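Local coordinates for protein superoxide dismutase [Mn/Fe] (Aeropyrum pernix, PDB 3AK2) that catalyses the dismutation of superoxide into oxygen and hydrogen peroxide with a manganese or iron ion, here manganese, at its active site, at residues 82-87 against 192-197; 112-117 against 185-190; 50-53 against 57-60; 29-34 against 167-172; 101-106 against 140-145. All blocks are in the same frame, centred on the assembly; numbering follows the deposited sequence.

Contact 1: residues 82-87 against 192-197; sequences FWPNMA and WDDVEK
Asn85 and Asp194 meet side chain to side chain. ND2 of Asn85 gives a hydrogen bond of 2.8 Å to OD2 of Asp194, bent at the hydrogen (132°), with the amide and carboxylate planes steeply inclined to each other. CG of Asp194 is anti to the backbone N (chi1 179°), which lays the carboxylate against Pro84: OD1 comes to 3.5 Å from Pro84 CB, and Asp194 CB sits 3.1 Å from the carbonyl O of Pro84. A methyl of Val195, CG2, comes within 4.2 Å of Asn85 ND2.

A second shell fixes these groups. Arg198 forms a salt bridge to Asp194 OD2, while strand 159-165 takes both ends of the Asn85 amide, OD1 through Val163 N and ND2 also through Ile161 O. A type I turn from Trp83 to Met86, closed by Met86 N to Trp83 O, presents Pro84 and Asn85. The contact joins the loop after helix 62-82, in the alpha-hairpin domain, to helix 192-205 of the C-terminal domain, the two-domain build of iron/manganese superoxide dismutases.

Contact 2: residues 112-117 against 185-190; sequences EKFKAL and NWWNVV
Lys115 lies across one face of the Trp187 indole, its chain and the tryptophan side chain running past each other in opposite directions. With CG anti to the backbone N (chi1 -180°) and the rest extended, the lysine puts two methylenes on the ring: CG is 3.6 Å from Trp187 CE2, and CE stands 3.6 Å from the centroid of the five-membered ring, a CH-pi contact close to the ring normal. Trp186 CZ3 covers the opposite face, 3.7 Å above the plane, so the indole is sandwiched. At its far end Trp187 CH2 touches Phe114 CE2 at 3.7 Å, the two ring planes nearly perpendicular (83°). Here helix 111-123 packs against the 3-10 turn that follows helix 179-186, within the C-terminal alpha/beta domain of the superoxide dismutase fold. Phe114 and Trp187 both also rest on Trp192 of helix 192-205, and Trp187 NE1 is hydrogen-bonded to Ser119 OG. An alanine in place of Trp187 is likely to open a gap between helix and turn, leaving the lysine methylenes without the face they lie on, Phe114 without one of its aromatic neighbours and Ser119 without this N-H. The contact loosens at the tip of Lys115, a partly exposed residue: NZ is 4.6 Å from the centroid of the Trp187 five-membered ring, an off-centre cation-pi contact.

Contact 3: residues 50-53 against 57-60; sequences IEKH and EIQI
The end of helix 25-54 and the loop that leads from it to helix 62-82 form the turn of the alpha-hairpin domain, and this contact folds that loop back on the helix. One backbone bond fastens it, Glu57 N to Lys52 O at 2.9 Å and nearly straight (160°). Beside it Ile58 CG1 reaches Lys52 CB at 3.6 Å; it is placed between the backbone N and the carbonyl carbon (chi1 66°), which turns it in toward the helix. The carboxylate of Glu57 lies near the lysine methylenes, OE1 3.6 Å from Lys52 CG, but Lys52 NZ leads away from it. Farther along, Ile60 crosses His53 at about a right angle, with CG1 3.7 Å from ND1 and CD1 in an off-centre CH-pi contact with the imidazole. Two waters bridge the segments. One donates to the carbonyl O atoms of His53 and Ile58; the other accepts from Ile60 N and is hydrogen-bonded to His53 ND1. Ile58 N, by contrast, is covered without finding a partner. Ile50 and Ile60 both rest on Val65 of helix 62-82, while Ile50 and His53 meet Leu117 of the second subunit, on its helix 111-123.

Contact 4: residues 29-34 against 167-172; sequences KLHHQK and WEHAYY. With MN (manganese (II) ion), chain E.
His31 of helix 25-54 and His169 bring their rings to the same manganese ion. From CB of His31, the first torsion carries CG anti to the backbone N (chi1 -159°), and CG comes within 4.1 Å of His169 CD2. Next along one side, CD2 of His31 is 3.4 Å from that same His169 CD2, which lies over the face of the His31 ring. On the other side CE1 meets the methyl of Ala170 at 3.9 Å. At the tip NE2 binds manganese at 2.2 Å. His169 NE2 does so at the same distance and stands 3.1 Å from His31 NE2; the pair is an offset edge-to-face arrangement, its planes at 68°. His79, Asp165 and a water at 2.1 Å from manganese complete the five ligands. His169 ND1 is hydrogen-bonded to Glu168 OE2 of the third subunit, a second-shell link across an interface. With both NE2 atoms bound to the metal, the close nitrogens are held by coordination, and the carboxylate behind His169 probably makes that imidazole a stronger donor to manganese.

Contact 5: residues 101-106 against 140-145; sequences ADLIEK and EELRIL
Leu142 points from strand 141-148 at helix 98-108, and Leu103 points back at it. Leu142 CD1 makes the tightest touch, 3.6 Å from Leu103 CB. Leu142 CG is 4.0 Å from Leu103 CD1, and the end of Leu142 thus crosses Leu103 obliquely, between its CB and CD1. Both leucines carry CG anti to the carbonyl carbon (chi1 -71° in Leu103, -60° in Leu142), which turns their branches into the space between helix and strand. Ile104 CG1 flanks the same Leu142 CD1 at 4.1 Å. Leu142 also packs on Phe108 and on Leu133 of the neighbouring strand; an alanine here would probably leave a gap between helix and sheet, with Leu103 and Ile104 robbed of the methyl they share. Its strand neighbours are polar: Arg143 grips Glu141 OE1 end-on with NH1 and NH2, the oxygen lying in the guanidinium plane, and NH2 also reaches Leu142 O. Glu141 OE1 and Arg143 NE have further partners, Lys5 N and Tyr7 OH of the second subunit. The leucine and isoleucine contact is apolar, with Gln107 NE2 of the helix hydrogen-bonded to Leu142 O beside it, whereas the charged pair is satisfied within the strand and by that subunit.

From the N terminus, helix 25-54 first supplies 29-34 to contact 4, whose loop stays open until 167-172. Inside that span contact 3 closes at once, at the hairpin turn; its centre is about 32 Å from that of contact 4. Contact 1 opens next, after helix 62-82, and closes last, so it crosses contact 4; the two touch where Trp83 and Phe82 meet His31. Contacts 2 and 5 are nested inside contact 1, cross each other and touch through Phe114, which packs on Ile104 and Ile144; contact 5 also nests inside contact 4, which contact 2 crosses. Contacts 1 and 4 join the two domains, whereas contacts 2 and 5 tie helices and sheet within the C-terminal one.

Contact 1: residues 82-87 against 192-197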
# COMPACT_ATOMS: atom_id res chain seq x y z
N PHE A 82 18.59 3.95 12.56
CA PHE A 82 18.25 3.06 13.68
C PHE A 82 19.44 2.71 14.58
O PHE A 82 19.34 2.79 15.81
CB PHE A 82 17.58 1.80 13.13
CG PHE A 82 17.08 0.84 14.19
CD1 PHE A 82 16.17 1.24 15.15
CD2 PHE A 82 17.50 -0.49 14.17
CE1 PHE A 82 15.70 0.33 16.12
CE2 PHE A 82 17.03 -1.41 15.12
CZ PHE A 82 16.13 -0.99 16.09
N TRP A 83 20.57 2.32 13.98
CA TRP A 83 21.70 1.87 14.80
C TRP A 83 22.26 2.95 15.75
O TRP A 83 22.34 2.71 16.95
CB TRP A 83 22.82 1.24 13.97
CG TRP A 83 22.41 0.24 12.93
CD1 TRP A 83 22.73 0.28 11.61
CD2 TRP A 83 21.64 -0.96 13.13
NE1 TRP A 83 22.20 -0.82 10.96
CE2 TRP A 83 21.54 -1.59 11.87
CE3 TRP A 83 21.04 -1.56 14.24
CZ2 TRP A 83 20.85 -2.79 11.69
CZ3 TRP A 83 20.35 -2.76 14.06
CH2 TRP A 83 20.26 -3.36 12.79
N PRO A 84 22.67 4.12 15.21
CA PRO A 84 23.17 5.16 16.12
C PRO A 84 22.09 5.80 17.00
O PRO A 84 22.43 6.48 17.98
CB PRO A 84 23.77 6.20 15.17
CG PRO A 84 23.05 6.00 13.87
CD PRO A 84 22.76 4.53 13.80
N ASN A 85 20.81 5.60 16.67
CA ASN A 85 19.71 5.97 17.55
C ASN A 85 19.73 5.18 18.86
O ASN A 85 18.98 5.50 19.79
CB ASN A 85 18.35 5.70 16.88
CG ASN A 85 17.82 6.86 16.05
OD1 ASN A 85 16.78 6.70 15.40
ND2 ASN A 85 18.48 8.01 16.07
N MET A 86 20.55 4.13 18.92
CA MET A 86 20.68 3.31 20.12
C MET A 86 22.11 3.36 20.64
O MET A 86 23.03 3.75 19.91
CB MET A 86 20.26 1.86 19.85
CG MET A 86 18.81 1.73 19.42
SD MET A 86 18.25 0.03 19.15
CE MET A 86 19.21 -0.44 17.70
N ALA A 87 22.28 2.98 21.90
CA ALA A 87 23.60 2.93 22.53
C ALA A 87 23.53 1.96 23.69
O ALA A 87 22.45 1.73 24.23
CB ALA A 87 24.02 4.32 23.01
N TRP A 192 19.90 9.37 23.27
CA TRP A 192 19.37 10.73 23.18
C TRP A 192 20.39 11.75 22.67
O TRP A 192 20.01 12.76 22.08
CB TRP A 192 18.74 11.16 24.51
CG TRP A 192 17.47 10.44 24.78
CD1 TRP A 192 17.25 9.50 25.75
CD2 TRP A 192 16.24 10.55 24.05
NE1 TRP A 192 15.96 9.04 25.69
CE2 TRP A 192 15.32 9.66 24.65
CE3 TRP A 192 15.82 11.32 22.96
CZ2 TRP A 192 14.00 9.52 24.19
CZ3 TRP A 192 14.51 11.17 22.50
CH2 TRP A 192 13.62 10.28 23.12
N ASP A 193 21.67 11.47 22.88
CA ASP A 193 22.73 12.30 22.31
C ASP A 193 22.66 12.33 20.79
O ASP A 193 22.79 13.38 20.17
CB ASP A 193 24.12 11.82 22.77
CG ASP A 193 25.25 12.61 22.12
OD1 ASP A 193 25.34 13.83 22.36
OD2 ASP A 193 26.05 12.00 21.37
N ASP A 194 22.46 11.16 20.19
CA ASP A 194 22.33 11.06 18.74
C ASP A 194 21.09 11.81 18.26
O ASP A 194 21.15 12.56 17.29
CB ASP A 194 22.28 9.60 18.30
CG ASP A 194 22.14 9.45 16.80
OD1 ASP A 194 23.15 9.55 16.08
OD2 ASP A 194 21.00 9.21 16.35
N VAL A 195 19.97 11.61 18.96
CA VAL A 195 18.72 12.28 18.61
C VAL A 195 18.88 13.81 18.68
O VAL A 195 18.43 14.52 17.78
CB VAL A 195 17.53 11.81 19.49
CG1 VAL A 195 16.24 12.50 19.08
CG2 VAL A 195 17.36 10.30 19.38
N GLU A 196 19.53 14.29 19.74
CA GLU A 196 19.81 15.72 19.91
C GLU A 196 20.65 16.28 18.76
O GLU A 196 20.35 17.35 18.22
CB GLU A 196 20.50 15.96 21.25
CG GLU A 196 20.78 17.43 21.59
CD GLU A 196 19.54 18.21 22.00
OE1 GLU A 196 18.49 17.60 22.26
OE2 GLU A 196 19.62 19.46 22.07
N LYS A 197 21.69 15.54 18.37
CA LYS A 197 22.54 15.95 17.26
C LYS A 197 21.78 15.99 15.93
O LYS A 197 21.99 16.89 15.12
CB LYS A 197 23.78 15.06 17.16
CG LYS A 197 24.81 15.37 18.23
CD LYS A 197 25.96 14.38 18.19
CE LYS A 197 27.13 14.84 19.05
NZ LYS A 197 26.76 15.13 20.46

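Contact 2: residues 112-117 against 185-190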
# COMPACT_ATOMS: atom_id res chain seq x y z
N GLU A 112 6.73 12.02 29.38
CA GLU A 112 5.86 10.86 29.59
C GLU A 112 4.71 10.80 28.58
O GLU A 112 4.38 9.72 28.08
CB GLU A 112 5.34 10.79 31.03
CG GLU A 112 6.43 10.55 32.09
CD GLU A 112 7.24 9.27 31.85
OE1 GLU A 112 6.66 8.24 31.44
OE2 GLU A 112 8.47 9.31 32.09
N LYS A 113 4.12 11.95 28.27
CA LYS A 113 3.07 12.01 27.24
C LYS A 113 3.62 11.64 25.86
O LYS A 113 2.99 10.88 25.13
CB LYS A 113 2.40 13.39 27.21
CG LYS A 113 1.42 13.64 28.36
CD LYS A 113 0.74 15.00 28.22
CE LYS A 113 -0.21 15.29 29.38
NZ LYS A 113 -1.32 14.30 29.45
N PHE A 114 4.81 12.16 25.53
CA PHE A 114 5.49 11.80 24.29
C PHE A 114 5.79 10.30 24.22
O PHE A 114 5.52 9.65 23.21
CB PHE A 114 6.80 12.59 24.13
CG PHE A 114 7.82 11.90 23.25
CD1 PHE A 114 7.73 11.99 21.86
CD2 PHE A 114 8.84 11.14 23.81
CE1 PHE A 114 8.65 11.34 21.05
CE2 PHE A 114 9.76 10.49 23.01
CZ PHE A 114 9.67 10.59 21.62
N LYS A 115 6.35 9.76 25.30
CA LYS A 115 6.75 8.36 25.35
C LYS A 115 5.55 7.45 25.14
O LYS A 115 5.62 6.48 24.38
CB LYS A 115 7.44 8.05 26.68
CG LYS A 115 7.89 6.61 26.81
CD LYS A 115 8.66 6.38 28.10
CE LYS A 115 8.98 4.91 28.27
NZ LYS A 115 9.74 4.66 29.53
N ALA A 116 4.44 7.77 25.80
CA ALA A 116 3.22 6.99 25.66
C ALA A 116 2.71 7.00 24.21
O ALA A 116 2.28 5.97 23.69
CB ALA A 116 2.14 7.50 26.61
N LEU A 117 2.76 8.16 23.57
CA LEU A 117 2.27 8.28 22.20
C LEU A 117 3.18 7.57 21.21
O LEU A 117 2.71 6.83 20.34
CB LEU A 117 2.09 9.75 21.80
CG LEU A 117 1.55 10.03 20.39
CD1 LEU A 117 0.20 9.36 20.17
CD2 LEU A 117 1.45 11.52 20.13
N ASN A 185 11.03 -2.10 26.36
CA ASN A 185 12.44 -2.33 26.66
C ASN A 185 13.39 -1.48 25.82
O ASN A 185 14.46 -1.08 26.30
CB ASN A 185 12.78 -3.81 26.53
CG ASN A 185 12.49 -4.58 27.79
OD1 ASN A 185 13.25 -4.50 28.76
ND2 ASN A 185 11.40 -5.34 27.80
N TRP A 186 12.99 -1.18 24.59
CA TRP A 186 13.81 -0.40 23.66
C TRP A 186 14.19 0.98 24.20
O TRP A 186 15.27 1.49 23.92
CB TRP A 186 13.10 -0.30 22.31
CG TRP A 186 13.69 0.67 21.32
CD1 TRP A 186 14.71 0.44 20.45
CD2 TRP A 186 13.25 2.01 21.09
NE1 TRP A 186 14.94 1.56 19.69
CE2 TRP A 186 14.06 2.54 20.07
CE3 TRP A 186 12.25 2.82 21.65
CZ2 TRP A 186 13.91 3.85 19.59
CZ3 TRP A 186 12.10 4.11 21.18
CH2 TRP A 186 12.92 4.61 20.15
N TRP A 187 13.30 1.58 25.00
CA TRP A 187 13.58 2.88 25.61
C TRP A 187 14.88 2.90 26.41
O TRP A 187 15.54 3.93 26.51
CB TRP A 187 12.42 3.34 26.48
CG TRP A 187 11.20 3.65 25.69
CD1 TRP A 187 10.10 2.86 25.54
CD2 TRP A 187 10.97 4.82 24.90
NE1 TRP A 187 9.19 3.47 24.71
CE2 TRP A 187 9.69 4.67 24.31
CE3 TRP A 187 11.71 5.98 24.64
CZ2 TRP A 187 9.14 5.65 23.47
CZ3 TRP A 187 11.16 6.95 23.81
CH2 TRP A 187 9.89 6.78 23.24
N ASN A 188 15.26 1.75 26.95
CA ASN A 188 16.47 1.64 27.77
C ASN A 188 17.78 1.72 26.99
O ASN A 188 18.85 1.82 27.59
CB ASN A 188 16.42 0.36 28.60
CG ASN A 188 15.28 0.35 29.58
OD1 ASN A 188 15.23 1.17 30.50
ND2 ASN A 188 14.34 -0.56 29.38
N VAL A 189 17.69 1.69 25.66
CA VAL A 189 18.88 1.82 24.81
C VAL A 189 18.84 3.02 23.85
O VAL A 189 19.72 3.16 23.01
CB VAL A 189 19.20 0.50 24.03
CG1 VAL A 189 19.50 -0.65 24.99
CG2 VAL A 189 18.07 0.13 23.06
N VAL A 190 17.84 3.88 23.98
CA VAL A 190 17.75 5.07 23.12
C VAL A 190 18.93 6.01 23.38
O VAL A 190 19.21 6.38 24.52
CB VAL A 190 16.41 5.83 23.29
CG1 VAL A 190 16.44 7.16 22.54
CG2 VAL A 190 15.26 4.98 22.82

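Contact 3: residues 50-53 against 57-60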
# COMPACT_ATOMS: atom_id res chain seq x y z
N ILE A 50 18.88 0.58 -13.68
CA ILE A 50 18.66 1.90 -14.26
C ILE A 50 19.85 2.29 -15.13
O ILE A 50 19.67 2.76 -16.25
CB ILE A 50 18.34 2.95 -13.17
CG1 ILE A 50 17.01 2.61 -12.50
CG2 ILE A 50 18.30 4.36 -13.77
CD1 ILE A 50 16.69 3.39 -11.23
N GLU A 51 21.06 2.06 -14.63
CA GLU A 51 22.28 2.34 -15.38
C GLU A 51 22.33 1.59 -16.72
O GLU A 51 22.57 2.19 -17.77
CB GLU A 51 23.52 2.02 -14.54
CG GLU A 51 24.84 2.33 -15.21
CD GLU A 51 26.04 2.06 -14.32
OE1 GLU A 51 27.01 2.84 -14.39
OE2 GLU A 51 26.02 1.08 -13.54
N LYS A 52 22.10 0.28 -16.68
CA LYS A 52 22.10 -0.54 -17.89
C LYS A 52 21.03 -0.10 -18.89
O LYS A 52 21.25 -0.10 -20.10
CB LYS A 52 21.95 -2.01 -17.54
CG LYS A 52 23.18 -2.65 -16.91
CD LYS A 52 22.91 -4.09 -16.54
CE LYS A 52 24.08 -4.70 -15.79
NZ LYS A 52 23.74 -6.04 -15.25
N HIS A 53 19.86 0.28 -18.37
CA HIS A 53 18.79 0.85 -19.20
C HIS A 53 19.25 2.12 -19.91
O HIS A 53 19.07 2.26 -21.12
CB HIS A 53 17.55 1.14 -18.35
CG HIS A 53 16.61 2.12 -18.98
ND1 HIS A 53 15.68 1.77 -19.93
CD2 HIS A 53 16.46 3.46 -18.79
CE1 HIS A 53 15.00 2.84 -20.30
NE2 HIS A 53 15.46 3.88 -19.63
N GLU A 57 21.47 -1.08 -22.80
CA GLU A 57 21.96 -2.46 -22.69
C GLU A 57 20.88 -3.48 -22.35
O GLU A 57 21.00 -4.65 -22.69
CB GLU A 57 23.10 -2.54 -21.67
CG GLU A 57 24.35 -1.78 -22.08
CD GLU A 57 25.43 -1.77 -21.02
OE1 GLU A 57 25.20 -2.32 -19.91
OE2 GLU A 57 26.52 -1.22 -21.28
N ILE A 58 19.84 -3.04 -21.65
CA ILE A 58 18.73 -3.92 -21.26
C ILE A 58 17.40 -3.18 -21.33
O ILE A 58 17.37 -1.95 -21.41
CB ILE A 58 18.89 -4.47 -19.80
CG1 ILE A 58 18.79 -3.33 -18.77
CG2 ILE A 58 20.18 -5.28 -19.64
CD1 ILE A 58 18.71 -3.79 -17.32
N GLN A 59 16.32 -3.95 -21.30
CA GLN A 59 14.98 -3.41 -21.13
C GLN A 59 14.62 -3.50 -19.66
O GLN A 59 14.93 -4.50 -19.00
CB GLN A 59 13.95 -4.21 -21.94
CG GLN A 59 14.25 -4.32 -23.43
CD GLN A 59 14.18 -2.98 -24.13
OE1 GLN A 59 13.17 -2.28 -24.07
NE2 GLN A 59 15.26 -2.61 -24.81
N ILE A 60 13.96 -2.46 -19.15
CA ILE A 60 13.46 -2.49 -17.77
C ILE A 60 11.99 -2.09 -17.69
O ILE A 60 11.47 -1.38 -18.56
CB ILE A 60 14.28 -1.59 -16.78
CG1 ILE A 60 14.17 -0.10 -17.15
CG2 ILE A 60 15.73 -2.06 -16.68
CD1 ILE A 60 14.65 0.84 -16.04
O HOH W 1 17.78 0.45 -22.77
O HOH W 2 13.89 -0.23 -20.91

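Contact 4: residues 29-34 against 167-172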
# COMPACT_ATOMS: atom_id res chain seq x y z
N LYS A 29 23.11 -9.28 15.31
CA LYS A 29 23.96 -9.85 14.27
C LYS A 29 23.18 -10.16 12.98
O LYS A 29 23.58 -9.73 11.90
CB LYS A 29 24.69 -11.10 14.78
CG LYS A 29 25.74 -11.63 13.82
CD LYS A 29 26.63 -12.67 14.48
CE LYS A 29 27.79 -13.07 13.58
NZ LYS A 29 28.76 -11.96 13.40
N LEU A 30 22.09 -10.90 13.09
CA LEU A 30 21.26 -11.21 11.93
C LEU A 30 20.70 -9.93 11.31
O LEU A 30 20.64 -9.79 10.09
CB LEU A 30 20.10 -12.13 12.30
CG LEU A 30 20.44 -13.57 12.70
CD1 LEU A 30 19.23 -14.21 13.35
CD2 LEU A 30 20.89 -14.38 11.50
N HIS A 31 20.28 -9.01 12.16
CA HIS A 31 19.62 -7.80 11.71
C HIS A 31 20.55 -6.97 10.83
O HIS A 31 20.14 -6.44 9.79
CB HIS A 31 19.18 -6.98 12.92
CG HIS A 31 18.08 -6.02 12.63
ND1 HIS A 31 17.46 -5.27 13.61
CD2 HIS A 31 17.47 -5.68 11.46
CE1 HIS A 31 16.54 -4.51 13.06
NE2 HIS A 31 16.51 -4.74 11.76
N HIS A 32 21.80 -6.89 11.26
CA HIS A 32 22.81 -6.11 10.57
C HIS A 32 23.35 -6.86 9.35
O HIS A 32 23.33 -6.33 8.24
CB HIS A 32 23.94 -5.80 11.56
CG HIS A 32 25.04 -4.96 10.99
ND1 HIS A 32 26.35 -5.38 10.97
CD2 HIS A 32 25.02 -3.73 10.44
CE1 HIS A 32 27.10 -4.43 10.43
NE2 HIS A 32 26.32 -3.42 10.10
N GLN A 33 23.81 -8.09 9.58
CA GLN A 33 24.51 -8.86 8.55
C GLN A 33 23.60 -9.42 7.47
O GLN A 33 24.03 -9.60 6.33
CB GLN A 33 25.31 -10.01 9.18
CG GLN A 33 26.42 -9.53 10.11
CD GLN A 33 27.33 -10.65 10.59
OE1 GLN A 33 28.42 -10.39 11.11
NE2 GLN A 33 26.89 -11.89 10.44
N LYS A 34 22.36 -9.73 7.83
CA LYS A 34 21.43 -10.31 6.87
C LYS A 34 20.46 -9.27 6.33
O LYS A 34 20.46 -8.97 5.14
CB LYS A 34 20.70 -11.52 7.47
CG LYS A 34 21.63 -12.65 7.94
CD LYS A 34 22.39 -13.29 6.78
CE LYS A 34 23.11 -14.56 7.19
NZ LYS A 34 24.36 -14.27 7.93
N TRP A 167 9.60 -4.29 12.60
CA TRP A 167 9.57 -5.51 11.82
C TRP A 167 9.74 -6.67 12.79
O TRP A 167 10.42 -6.53 13.81
CB TRP A 167 10.70 -5.55 10.80
CG TRP A 167 10.45 -4.73 9.57
CD1 TRP A 167 10.24 -3.38 9.50
CD2 TRP A 167 10.42 -5.21 8.22
NE1 TRP A 167 10.07 -2.99 8.19
CE2 TRP A 167 10.18 -4.10 7.39
CE3 TRP A 167 10.57 -6.48 7.64
CZ2 TRP A 167 10.08 -4.21 6.00
CZ3 TRP A 167 10.47 -6.59 6.26
CH2 TRP A 167 10.23 -5.46 5.45
N GLU A 168 9.14 -7.81 12.47
CA GLU A 168 9.21 -8.95 13.38
C GLU A 168 10.65 -9.40 13.62
O GLU A 168 10.99 -9.78 14.74
CB GLU A 168 8.31 -10.09 12.88
CG GLU A 168 6.83 -9.69 12.90
CD GLU A 168 5.89 -10.77 12.41
OE1 GLU A 168 6.21 -11.45 11.41
OE2 GLU A 168 4.82 -10.92 13.03
N HIS A 169 11.50 -9.32 12.60
CA HIS A 169 12.90 -9.70 12.75
C HIS A 169 13.67 -8.88 13.78
O HIS A 169 14.74 -9.29 14.23
CB HIS A 169 13.65 -9.71 11.41
CG HIS A 169 13.82 -8.36 10.77
ND1 HIS A 169 13.27 -8.05 9.55
CD2 HIS A 169 14.50 -7.25 11.17
CE1 HIS A 169 13.60 -6.81 9.22
NE2 HIS A 169 14.34 -6.30 10.19
N ALA A 170 13.14 -7.71 14.15
CA ALA A 170 13.79 -6.86 15.13
C ALA A 170 13.62 -7.37 16.57
O ALA A 170 14.36 -6.95 17.46
CB ALA A 170 13.30 -5.41 15.01
N TYR A 171 12.68 -8.28 16.79
CA TYR A 171 12.37 -8.69 18.16
C TYR A 171 11.98 -10.15 18.37
O TYR A 171 12.03 -10.63 19.50
CB TYR A 171 11.29 -7.78 18.76
CG TYR A 171 9.97 -7.79 18.02
CD1 TYR A 171 9.01 -8.78 18.26
CD2 TYR A 171 9.68 -6.81 17.07
CE1 TYR A 171 7.80 -8.78 17.58
CE2 TYR A 171 8.46 -6.80 16.39
CZ TYR A 171 7.53 -7.79 16.65
OH TYR A 171 6.33 -7.78 15.98
N TYR A 172 11.58 -10.85 17.30
CA TYR A 172 10.91 -12.15 17.46
C TYR A 172 11.71 -13.21 18.20
O TYR A 172 11.16 -13.94 19.02
CB TYR A 172 10.40 -12.70 16.13
CG TYR A 172 9.10 -13.44 16.28
CD1 TYR A 172 7.88 -12.78 16.14
CD2 TYR A 172 9.07 -14.80 16.61
CE1 TYR A 172 6.67 -13.44 16.31
CE2 TYR A 172 7.87 -15.48 16.77
CZ TYR A 172 6.67 -14.79 16.61
OH TYR A 172 5.48 -15.46 16.78
MN MN E . 14.91 -4.17 10.38
O HOH W 3 13.23 -3.47 9.29

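Contact 5: residues 101-106 against 140-145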
# COMPACT_ATOMS: atom_id res chain seq x y z
N ALA A 101 14.22 17.77 24.52
CA ALA A 101 13.33 17.90 25.67
C ALA A 101 12.45 19.14 25.57
O ALA A 101 11.28 19.09 25.93
CB ALA A 101 14.13 17.92 26.96
N ASP A 102 13.01 20.23 25.07
CA ASP A 102 12.26 21.48 24.93
C ASP A 102 11.07 21.32 23.98
O ASP A 102 9.95 21.70 24.32
CB ASP A 102 13.16 22.62 24.48
CG ASP A 102 12.42 23.94 24.41
OD1 ASP A 102 11.87 24.37 25.45
OD2 ASP A 102 12.36 24.54 23.31
N LEU A 103 11.32 20.76 22.80
CA LEU A 103 10.24 20.54 21.84
C LEU A 103 9.24 19.49 22.33
O LEU A 103 8.04 19.63 22.12
CB LEU A 103 10.79 20.18 20.46
CG LEU A 103 11.48 21.30 19.68
CD1 LEU A 103 11.84 20.82 18.28
CD2 LEU A 103 10.62 22.55 19.59
N ILE A 104 9.73 18.47 23.02
CA ILE A 104 8.85 17.46 23.60
C ILE A 104 7.90 18.08 24.63
O ILE A 104 6.71 17.75 24.67
CB ILE A 104 9.64 16.27 24.18
CG1 ILE A 104 10.12 15.35 23.05
CG2 ILE A 104 8.80 15.47 25.16
CD1 ILE A 104 11.08 14.27 23.50
N GLU A 105 8.42 19.01 25.43
CA GLU A 105 7.62 19.74 26.41
C GLU A 105 6.56 20.61 25.75
O GLU A 105 5.39 20.58 26.14
CB GLU A 105 8.52 20.59 27.32
CG GLU A 105 7.80 21.36 28.42
CD GLU A 105 7.07 20.47 29.42
OE1 GLU A 105 5.99 20.88 29.90
OE2 GLU A 105 7.57 19.37 29.73
N LYS A 106 6.97 21.36 24.73
CA LYS A 106 6.09 22.33 24.07
C LYS A 106 5.01 21.70 23.21
O LYS A 106 3.91 22.24 23.08
CB LYS A 106 6.92 23.29 23.22
CG LYS A 106 7.75 24.25 24.03
CD LYS A 106 8.72 25.00 23.14
CE LYS A 106 9.43 26.08 23.93
NZ LYS A 106 10.54 26.67 23.13
N GLU A 140 8.98 23.59 11.59
CA GLU A 140 10.13 23.45 12.49
C GLU A 140 9.72 22.87 13.86
O GLU A 140 10.19 23.31 14.92
CB GLU A 140 10.91 24.77 12.60
CG GLU A 140 11.47 25.21 11.24
CD GLU A 140 12.50 26.33 11.34
OE1 GLU A 140 13.67 26.09 10.97
OE2 GLU A 140 12.13 27.44 11.76
N GLU A 141 8.85 21.87 13.80
CA GLU A 141 8.31 21.17 14.96
C GLU A 141 8.46 19.67 14.79
O GLU A 141 8.66 19.17 13.68
CB GLU A 141 6.81 21.47 15.11
CG GLU A 141 6.46 22.89 15.47
CD GLU A 141 5.03 23.01 15.95
OE1 GLU A 141 4.17 22.17 15.57
OE2 GLU A 141 4.75 23.96 16.72
N LEU A 142 8.32 18.95 15.90
CA LEU A 142 8.30 17.49 15.88
C LEU A 142 6.95 16.94 15.46
O LEU A 142 5.90 17.55 15.72
CB LEU A 142 8.67 16.93 17.26
CG LEU A 142 10.04 17.32 17.82
CD1 LEU A 142 10.21 16.80 19.23
CD2 LEU A 142 11.16 16.81 16.93
N ARG A 143 6.98 15.79 14.79
CA ARG A 143 5.79 15.05 14.43
C ARG A 143 6.07 13.57 14.64
O ARG A 143 7.19 13.11 14.42
CB ARG A 143 5.43 15.27 12.95
CG ARG A 143 5.08 16.71 12.54
CD ARG A 143 3.70 17.11 13.04
NE ARG A 143 3.30 18.45 12.63
CZ ARG A 143 3.45 19.54 13.37
NH1 ARG A 143 3.04 20.72 12.91
NH2 ARG A 143 4.00 19.47 14.58
N ILE A 144 5.07 12.82 15.08
CA ILE A 144 5.18 11.36 15.16
C ILE A 144 4.33 10.74 14.07
O ILE A 144 3.21 11.19 13.80
CB ILE A 144 4.77 10.82 16.56
CG1 ILE A 144 5.70 11.37 17.65
CG2 ILE A 144 4.77 9.27 16.59
CD1 ILE A 144 5.25 11.09 19.08
N LEU A 145 4.87 9.71 13.42
CA LEU A 145 4.09 8.92 12.47
C LEU A 145 4.56 7.46 12.43
O LEU A 145 5.58 7.11 13.04
CB LEU A 145 4.13 9.54 11.06
CG LEU A 145 5.40 9.42 10.21
CD1 LEU A 145 5.08 9.61 8.74
CD2 LEU A 145 6.50 10.38 10.66